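Local coordinates for uncharacterized NTF2-like protein (Burkholderia thailandensis E264, PDB 3EC9) that is of unknown function but adopts the NTF2-like fold of the SnoaL-like family, whose cone-shaped pocket probably takes up a small molecule, at residues Y22-S25 with A31-M34; Y76-D81 with C109-V114. One frame throughout, in Å; residues are numbered along the deposited sequence.

Contact 1 of 2, residues Y22-S25 with A31-M34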
# COMPACT_ATOMS: atom_id res chain seq x y z
N TYR B 22 -4.10 -14.72 7.73
CA TYR B 22 -5.17 -13.74 7.89
C TYR B 22 -6.33 -14.30 8.71
O TYR B 22 -6.88 -13.61 9.55
CB TYR B 22 -5.68 -13.27 6.54
CG TYR B 22 -4.84 -12.18 5.90
CD1 TYR B 22 -4.54 -10.98 6.56
CD2 TYR B 22 -4.39 -12.32 4.60
CE1 TYR B 22 -3.77 -9.94 5.93
CE2 TYR B 22 -3.61 -11.33 3.98
CZ TYR B 22 -3.34 -10.15 4.63
OH TYR B 22 -2.63 -9.19 3.96
N ALA B 23 -6.64 -15.57 8.47
CA ALA B 23 -7.69 -16.22 9.21
C ALA B 23 -7.35 -16.28 10.70
O ALA B 23 -8.20 -16.01 11.55
CB ALA B 23 -7.96 -17.62 8.64
N ALA B 24 -6.11 -16.67 11.02
CA ALA B 24 -5.62 -16.75 12.40
C ALA B 24 -5.63 -15.39 13.04
O ALA B 24 -5.97 -15.25 14.22
CB ALA B 24 -4.22 -17.36 12.43
N SER B 25 -5.24 -14.38 12.27
CA SER B 25 -5.15 -13.02 12.82
C SER B 25 -6.52 -12.49 13.18
O SER B 25 -6.70 -11.83 14.22
CB SER B 25 -4.47 -12.11 11.80
OG SER B 25 -4.39 -10.79 12.29
N ALA B 31 -0.49 -18.15 17.97
CA ALA B 31 0.30 -19.32 17.62
C ALA B 31 0.13 -19.64 16.14
O ALA B 31 1.12 -19.81 15.42
CB ALA B 31 -0.11 -20.55 18.46
N ALA B 32 -1.11 -19.69 15.68
CA ALA B 32 -1.36 -19.94 14.24
C ALA B 32 -0.90 -18.76 13.36
O ALA B 32 -0.35 -18.97 12.28
CB ALA B 32 -2.86 -20.26 13.97
N MSE B 33 -1.11 -17.52 13.81
CA MSE B 33 -0.62 -16.36 13.06
C MSE B 33 0.84 -16.49 12.70
O MSE B 33 1.23 -16.19 11.56
CB MSE B 33 -0.73 -15.09 13.88
CG MSE B 33 -2.10 -14.52 13.90
SE MSE B 33 -1.95 -12.88 14.91
CE MSE B 33 -3.73 -12.87 15.65
N MSE B 34 1.65 -16.90 13.68
CA MSE B 34 3.10 -16.92 13.53
C MSE B 34 3.70 -18.27 13.09
O MSE B 34 4.90 -18.39 12.89
CB MSE B 34 3.80 -16.46 14.85
CG MSE B 34 3.42 -15.09 15.37
SE MSE B 34 4.27 -13.67 14.30
CE MSE B 34 2.78 -13.32 13.21
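Met33, present as selenomethionine, lies across Ala24 and Ser25 and joins the short helix 30-34 to the end of helix 14-26. Its backbone N already faces the other helix, 3.4 Å from Ala24 CB. Beyond CB the chain sets off with CG opposite its own carbonyl carbon (chi1 -79°), which carries CG over the junction of the two residues: it lies 3.8 Å from Ala24 CB and 3.5 Å from the backbone N of Ser25. The chain then runs on extended (chi2 -177°), and SE comes to rest alongside Ser25, 3.8 Å from its CA and slightly farther from its CB. The terminal CE leans on the same serine, but its exact placing there is doubtful. Ser25 OG hydrogen-bonds a glycerol. Next to Met33, Ala24 CB meets Ala32 CB at 3.6 Å, methyl against methyl. These two small residues let the helices approach to 5.1 Å between Ala24 CA and Met33 CA, with apolar packing alone linking the two segments. Just outside them, His21 ND1 hydrogen-bonds Met33 O, a polar tie from helix 14-26 to the short helix. The pair of helices is wedged between other elements: Met34 packs on Ala58, Ile61 and Val62 of helix 58-72, while Tyr22 rests on Leu80 and Leu83 of strand 73-86.

Contact 2 of 2, residues Y76-D81 with C109-V114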
# COMPACT_ATOMS: atom_id res chain seq x y z
N TYR B 76 -9.04 -2.72 17.35
CA TYR B 76 -8.18 -2.62 16.17
C TYR B 76 -8.45 -3.83 15.27
O TYR B 76 -8.29 -4.97 15.68
CB TYR B 76 -6.67 -2.55 16.50
CG TYR B 76 -5.93 -1.99 15.29
CD1 TYR B 76 -5.54 -2.79 14.22
CD2 TYR B 76 -5.67 -0.64 15.19
CE1 TYR B 76 -4.93 -2.25 13.10
CE2 TYR B 76 -5.03 -0.10 14.11
CZ TYR B 76 -4.69 -0.92 13.04
OH TYR B 76 -4.05 -0.34 11.96
N THR B 77 -8.88 -3.56 14.04
CA THR B 77 -9.38 -4.61 13.13
C THR B 77 -8.82 -4.46 11.72
O THR B 77 -8.70 -3.35 11.23
CB THR B 77 -10.93 -4.49 13.05
OG1 THR B 77 -11.49 -4.65 14.37
CG2 THR B 77 -11.53 -5.55 12.15
N PHE B 78 -8.53 -5.60 11.09
CA PHE B 78 -8.24 -5.66 9.66
C PHE B 78 -9.32 -6.49 9.01
O PHE B 78 -9.61 -7.59 9.49
CB PHE B 78 -6.88 -6.28 9.36
CG PHE B 78 -6.65 -6.49 7.91
CD1 PHE B 78 -6.57 -5.41 7.04
CD2 PHE B 78 -6.54 -7.77 7.40
CE1 PHE B 78 -6.38 -5.62 5.69
CE2 PHE B 78 -6.35 -7.97 6.06
CZ PHE B 78 -6.27 -6.87 5.20
N LYS B 79 -9.89 -5.94 7.96
CA LYS B 79 -10.89 -6.64 7.17
C LYS B 79 -10.31 -6.85 5.77
O LYS B 79 -10.05 -5.91 5.05
CB LYS B 79 -12.21 -5.86 7.11
CG LYS B 79 -12.91 -5.70 8.47
N LEU B 80 -10.09 -8.10 5.40
CA LEU B 80 -9.57 -8.46 4.10
C LEU B 80 -10.62 -8.36 3.02
O LEU B 80 -11.69 -8.97 3.15
CB LEU B 80 -9.05 -9.89 4.15
CG LEU B 80 -8.26 -10.41 2.94
CD1 LEU B 80 -6.95 -9.65 2.70
CD2 LEU B 80 -8.01 -11.93 3.04
N ASP B 81 -10.30 -7.59 1.97
CA ASP B 81 -11.19 -7.35 0.85
C ASP B 81 -10.76 -8.12 -0.41
O ASP B 81 -11.60 -8.60 -1.17
CB ASP B 81 -11.29 -5.84 0.55
CG ASP B 81 -12.07 -5.06 1.62
OD1 ASP B 81 -13.01 -5.59 2.25
OD2 ASP B 81 -11.73 -3.87 1.82
N CYS B 109 -9.42 3.19 7.41
CA CYS B 109 -8.65 3.51 6.19
C CYS B 109 -8.26 2.26 5.40
O CYS B 109 -8.45 1.12 5.86
CB CYS B 109 -7.41 4.34 6.55
SG CYS B 109 -6.08 3.36 7.37
N ARG B 110 -7.69 2.46 4.22
CA ARG B 110 -7.24 1.38 3.38
C ARG B 110 -5.84 0.92 3.72
O ARG B 110 -5.02 1.66 4.29
CB ARG B 110 -7.33 1.80 1.91
CG ARG B 110 -8.78 2.09 1.42
CD ARG B 110 -9.51 0.84 1.20
NE ARG B 110 -9.17 0.22 -0.08
CZ ARG B 110 -9.50 -1.02 -0.43
NH1 ARG B 110 -10.08 -1.83 0.44
NH2 ARG B 110 -9.26 -1.46 -1.66
N VAL B 111 -5.55 -0.31 3.33
CA VAL B 111 -4.23 -0.89 3.54
C VAL B 111 -3.98 -1.96 2.48
O VAL B 111 -4.90 -2.70 2.10
CB VAL B 111 -4.03 -1.47 4.97
CG1 VAL B 111 -5.12 -2.47 5.35
CG2 VAL B 111 -2.61 -2.08 5.09
N ALA B 112 -2.74 -2.03 2.01
CA ALA B 112 -2.23 -3.17 1.27
C ALA B 112 -1.03 -3.77 2.02
O ALA B 112 -0.22 -3.02 2.64
CB ALA B 112 -1.83 -2.78 -0.17
N HIS B 113 -0.94 -5.10 1.99
CA HIS B 113 0.17 -5.86 2.55
C HIS B 113 0.82 -6.70 1.47
O HIS B 113 0.14 -7.45 0.76
CB HIS B 113 -0.30 -6.85 3.60
CG HIS B 113 -1.08 -6.24 4.70
ND1 HIS B 113 -2.21 -6.83 5.23
CD2 HIS B 113 -0.86 -5.13 5.44
CE1 HIS B 113 -2.67 -6.09 6.21
NE2 HIS B 113 -1.85 -5.07 6.39
N VAL B 114 2.13 -6.54 1.33
CA VAL B 114 2.91 -7.34 0.38
C VAL B 114 3.72 -8.41 1.14
O VAL B 114 4.45 -8.10 2.09
CB VAL B 114 3.88 -6.47 -0.47
CG1 VAL B 114 4.74 -7.37 -1.40
CG2 VAL B 114 3.10 -5.41 -1.26
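Asp81 OD2 takes two arginines: Arg110 NH1, 3.0 Å away across the contact, and the NE of Arg95 on the intervening strand 89-100. The Arg110 bridge is made at the edge of the guanidinium, with carboxylate and guanidinium planes only 28° apart. Although the Arg110 side chain starts out away from strand 76-81, its bends at chi2 and chi3 fold the group back to the acid. NH2 of the same guanidinium makes a salt bridge to Glu126 of the second subunit. Asp81 is exposed and has a second conformer, so the bridge may not be permanent. Further in, the contact turns apolar. The ring of Phe78 receives His113 CE1 over one face, 3.8 Å from Phe78 CZ, in a tilted edge-to-face pair whose centroids are 4.9 Å apart. Val111 CG1 comes to the rim of the phenyl ring instead, near its plane and 3.4 Å from Phe78 CE1. Leu80 N sits over the other face, nearer the ring's border than its centre. Both ring nitrogens of His113 are held, ND1 by Tyr22 OH and NE2 by Tyr96 OH, which fixes the imidazole's rotation and presents its CE1 to Phe78. The two segments hydrogen-bond to strand 89-100 on its two sides and run at 67° to each other, so the strongly twisted, curved sheet lets side chains meet over the strand between them. The chemistry thus divides: an ion network reaching the dimer interface, and a histidine braced by two tyrosines and packed on Phe78, consistent with an NTF2-like pocket wall.

Overall arrangement
Contact 1 closes along the chain before contact 2 opens, and their centres lie 15 Å apart, yet Tyr22 on helix 14-26 joins them directly. Its OH is 2.7 Å from His113 ND1, a probable hydrogen bond, and also hydrogen-bonds Trp115 NE1, while Tyr22 CE1 packs 3.3 Å from Phe78 CE2. Helix 14-26 is thereby fastened to the curved sheet, and helix 30-34 through its packing on it. By nearest atoms, acetate is found about 4 Å from the side chains of both His113 and Ala32, and glycerol about 3 Å from Ser25 and about 4 Å from Phe78, not necessarily the same molecules. All probably came from the crystallisation liquor, but are consistent with a pocket between helices and sheet.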